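Local coordinates for aminoacyl-tRNA synthetase-interacting multifunctional protein p43 (Plasmodium vivax, PDB 6IPA), which probably binds tRNA through its C-terminal EMAP II-like domain, as a multifunctional partner of aminoacyl-tRNA synthetases, at residues I43-N47 / K151-L157. Residues are numbered along the deposited sequence; the frame is centred on the assembly and turned at random.
Sequences ITRLN and KLPDKTL
Arg-45 and Asp-154 join the turn ahead of strand 48-58 to the loop 151-157 by a salt bridge and a backbone bond. The guanidinium meets the carboxylate side-on, arginine's NE and NH2 edge suiting an acid with two oxygens: NE donates to OD1 at 3.1 Å and also to OD2, while NH2 reaches OD2 at 2.8 Å. Both oxygens use their syn lone pairs and lie near the guanidinium plane, although the two flat groups are turned 35° apart. A bend at chi3 (75°) in the arginine chain swings NE and NH2 toward the acid. Beside this grip, the Asp-154 backbone N donates to Arg-45 O (3.0 Å), an oxygen that also accepts from Asn-103.

Pro-153, which has no N-H to satisfy, suits the point where the backbones run closest, its CA 4.0 Å from that of Arg-45. That CA makes a bent CA-H...O contact with Thr-44 O (3.2 Å), and its CB and CG lie alongside Asn-47 CB. Thr-44 serves two neighbours: its methyl meets the aliphatic part of Lys-151, and its hydroxyl bonds to Asp-42 and accepts from a water that also donates to Leu-152 O.

Around this shell, Arg-141 bonds Lys-151 O and Leu-46 O, bridging both segments, while apolar Leu-46 and Leu-157 pack onto helix 165-169. Paired charges, backbone bonds and apolar packing thus fasten the lead-in to strand 48-58 against a loop remote in sequence.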
ATOM      1  N   ILE A  43      -5.850  -7.566  11.519  1.00 45.65           N
ATOM      2  CA  ILE A  43      -5.166  -6.527  10.806  1.00 46.59           C
ATOM      3  C   ILE A  43      -3.859  -6.119  11.476  1.00 45.45           C
ATOM      4  O   ILE A  43      -3.008  -5.495  10.847  1.00 46.21           O
ATOM      5  CB  ILE A  43      -6.093  -5.342  10.540  1.00 48.40           C
ATOM      6  CG1 ILE A  43      -5.385  -4.322   9.656  1.00 49.93           C
ATOM      7  CG2 ILE A  43      -6.555  -4.703  11.844  1.00 49.65           C
ATOM      8  CD1 ILE A  43      -6.290  -3.282   9.086  1.00 50.26           C
ATOM      9  N   THR A  44      -3.658  -6.515  12.728  1.00 45.16           N
ATOM     10  CA  THR A  44      -2.400  -6.211  13.422  1.00 43.65           C
ATOM     11  C   THR A  44      -1.226  -6.896  12.713  1.00 41.78           C
ATOM     12  O   THR A  44      -0.071  -6.528  12.889  1.00 41.93           O
ATOM     13  CB  THR A  44      -2.487  -6.639  14.893  1.00 44.16           C
ATOM     14  OG1 THR A  44      -2.663  -8.056  14.966  1.00 46.58           O
ATOM     15  CG2 THR A  44      -3.669  -5.944  15.587  1.00 43.49           C
ATOM     16  N   ARG A  45      -1.552  -7.877  11.876  1.00 40.54           N
ATOM     17  CA  ARG A  45      -0.557  -8.731  11.248  1.00 40.04           C
ATOM     18  C   ARG A  45       0.040  -8.134   9.992  1.00 39.74           C
ATOM     19  O   ARG A  45       1.108  -8.551   9.574  1.00 39.13           O
ATOM     20  CB  ARG A  45      -1.152 -10.100  10.928  1.00 39.34           C
ATOM     21  CG  ARG A  45      -1.345 -10.951  12.160  1.00 39.37           C
ATOM     22  CD  ARG A  45      -1.956 -12.320  11.887  1.00 38.27           C
ATOM     23  NE  ARG A  45      -0.954 -13.174  11.309  1.00 38.80           N
ATOM     24  CZ  ARG A  45      -1.170 -14.411  10.878  1.00 39.82           C
ATOM     25  NH1 ARG A  45      -2.387 -14.999  10.981  1.00 40.16           N
ATOM     26  NH2 ARG A  45      -0.155 -15.068  10.337  1.00 39.35           N
ATOM     27  N   LEU A  46      -0.658  -7.158   9.409  1.00 39.25           N
ATOM     28  CA  LEU A  46      -0.141  -6.354   8.322  1.00 37.03           C
ATOM     29  C   LEU A  46       0.714  -5.236   8.846  1.00 34.83           C
ATOM     30  O   LEU A  46       0.307  -4.517   9.722  1.00 32.06           O
ATOM     31  CB  LEU A  46      -1.288  -5.720   7.486  1.00 36.87           C
ATOM     32  CG  LEU A  46      -2.367  -6.658   6.977  1.00 36.55           C
ATOM     33  CD1 LEU A  46      -3.310  -5.917   6.065  1.00 36.40           C
ATOM     34  CD2 LEU A  46      -1.753  -7.845   6.283  1.00 36.55           C
ATOM     35  N   ASN A  47       1.865  -5.048   8.198  1.00 35.53           N
ATOM     36  CA  ASN A  47       2.737  -3.847   8.385  1.00 34.28           C
ATOM     37  C   ASN A  47       2.602  -2.921   7.260  1.00 35.18           C
ATOM     38  O   ASN A  47       3.331  -3.066   6.320  1.00 37.31           O
ATOM     39  CB  ASN A  47       4.196  -4.252   8.371  1.00 33.49           C
ATOM     40  CG  ASN A  47       5.093  -3.162   8.802  1.00 33.03           C
ATOM     41  OD1 ASN A  47       4.710  -2.274   9.564  1.00 33.25           O
ATOM     42  ND2 ASN A  47       6.327  -3.237   8.367  1.00 33.16           N
ATOM     43  N   LYS A 151       1.060  -4.643  19.089  1.00 40.98           N
ATOM     44  CA  LYS A 151       0.760  -5.850  18.370  1.00 43.02           C
ATOM     45  C   LYS A 151       1.509  -5.872  17.024  1.00 42.49           C
ATOM     46  O   LYS A 151       1.009  -5.403  15.981  1.00 43.35           O
ATOM     47  CB  LYS A 151      -0.753  -6.035  18.214  1.00 45.10           C
ATOM     48  CG  LYS A 151      -1.354  -6.646  19.470  1.00 48.58           C
ATOM     49  CD  LYS A 151      -2.871  -6.707  19.434  1.00 51.50           C
ATOM     50  CE  LYS A 151      -3.406  -7.064  20.814  1.00 55.05           C
ATOM     51  NZ  LYS A 151      -4.877  -7.309  20.801  1.00 56.70           N
ATOM     52  N   LEU A 152       2.692  -6.458  17.033  1.00 40.15           N
ATOM     53  CA  LEU A 152       3.570  -6.307  15.903  1.00 40.07           C
ATOM     54  C   LEU A 152       2.995  -7.022  14.666  1.00 40.10           C
ATOM     55  O   LEU A 152       2.170  -7.909  14.789  1.00 39.75           O
ATOM     56  CB  LEU A 152       4.977  -6.818  16.230  1.00 39.48           C
ATOM     57  CG  LEU A 152       5.632  -6.208  17.460  1.00 40.38           C
ATOM     58  CD1 LEU A 152       6.934  -6.929  17.710  1.00 40.68           C
ATOM     59  CD2 LEU A 152       5.849  -4.708  17.344  1.00 40.49           C
ATOM     60  N   PRO A 153       3.455  -6.623  13.466  1.00 39.68           N
ATOM     61  CA  PRO A 153       2.988  -7.270  12.279  1.00 39.66           C
ATOM     62  C   PRO A 153       3.874  -8.472  12.071  1.00 39.02           C
ATOM     63  O   PRO A 153       4.991  -8.502  12.590  1.00 37.57           O
ATOM     64  CB  PRO A 153       3.286  -6.214  11.193  1.00 39.67           C
ATOM     65  CG  PRO A 153       4.567  -5.582  11.688  1.00 39.15           C
ATOM     66  CD  PRO A 153       4.595  -5.719  13.177  1.00 38.36           C
ATOM     67  N   ASP A 154       3.398  -9.443  11.305  1.00 38.02           N
ATOM     68  CA  ASP A 154       4.247 -10.591  10.959  1.00 38.04           C
ATOM     69  C   ASP A 154       5.578 -10.149  10.336  1.00 37.93           C
ATOM     70  O   ASP A 154       5.600  -9.485   9.321  1.00 39.74           O
ATOM     71  CB  ASP A 154       3.521 -11.488   9.969  1.00 37.51           C
ATOM     72  CG  ASP A 154       2.240 -12.091  10.546  1.00 38.47           C
ATOM     73  OD1 ASP A 154       1.776 -11.675  11.639  1.00 41.08           O
ATOM     74  OD2 ASP A 154       1.685 -13.005   9.920  1.00 38.78           O
ATOM     75  N   LYS A 155       6.697 -10.517  10.930  1.00 39.18           N
ATOM     76  CA  LYS A 155       7.998 -10.395  10.273  1.00 39.92           C
ATOM     77  C   LYS A 155       7.828 -10.600   8.777  1.00 41.39           C
ATOM     78  O   LYS A 155       8.289  -9.781   7.984  1.00 43.64           O
ATOM     79  CB  LYS A 155       9.023 -11.404  10.854  1.00 40.59           C
ATOM     80  CG  LYS A 155      10.501 -11.043  10.661  1.00 40.66           C
ATOM     81  CD  LYS A 155      10.803  -9.694  11.292  1.00 41.12           C
ATOM     82  CE  LYS A 155      12.020  -9.000  10.700  1.00 41.87           C
ATOM     83  NZ  LYS A 155      12.326  -7.730  11.473  1.00 42.58           N
ATOM     84  N   THR A 156       7.141 -11.672   8.385  1.00 41.43           N
ATOM     85  CA  THR A 156       6.936 -11.929   7.001  1.00 42.52           C
ATOM     86  C   THR A 156       5.681 -12.709   6.710  1.00 42.07           C
ATOM     87  O   THR A 156       5.389 -13.698   7.391  1.00 41.68           O
ATOM     88  CB  THR A 156       8.121 -12.713   6.459  1.00 48.06           C
ATOM     89  OG1 THR A 156       9.348 -12.065   6.848  1.00 51.59           O
ATOM     90  CG2 THR A 156       8.065 -12.735   5.002  1.00 49.46           C
ATOM     91  N   LEU A 157       4.973 -12.294   5.647  1.00 41.00           N
ATOM     92  CA  LEU A 157       3.748 -12.919   5.238  1.00 39.08           C
ATOM     93  C   LEU A 157       4.048 -14.021   4.283  1.00 41.65           C
ATOM     94  O   LEU A 157       5.055 -14.016   3.624  1.00 42.92           O
ATOM     95  CB  LEU A 157       2.832 -11.920   4.582  1.00 39.12           C
ATOM     96  CG  LEU A 157       2.432 -10.715   5.429  1.00 38.42           C
ATOM     97  CD1 LEU A 157       1.693  -9.712   4.550  1.00 38.30           C
ATOM     98  CD2 LEU A 157       1.555 -11.091   6.619  1.00 37.99           C
TER
HETATM   99  O   HOH W   1       0.155  -9.152  15.961  1.00 43.01           O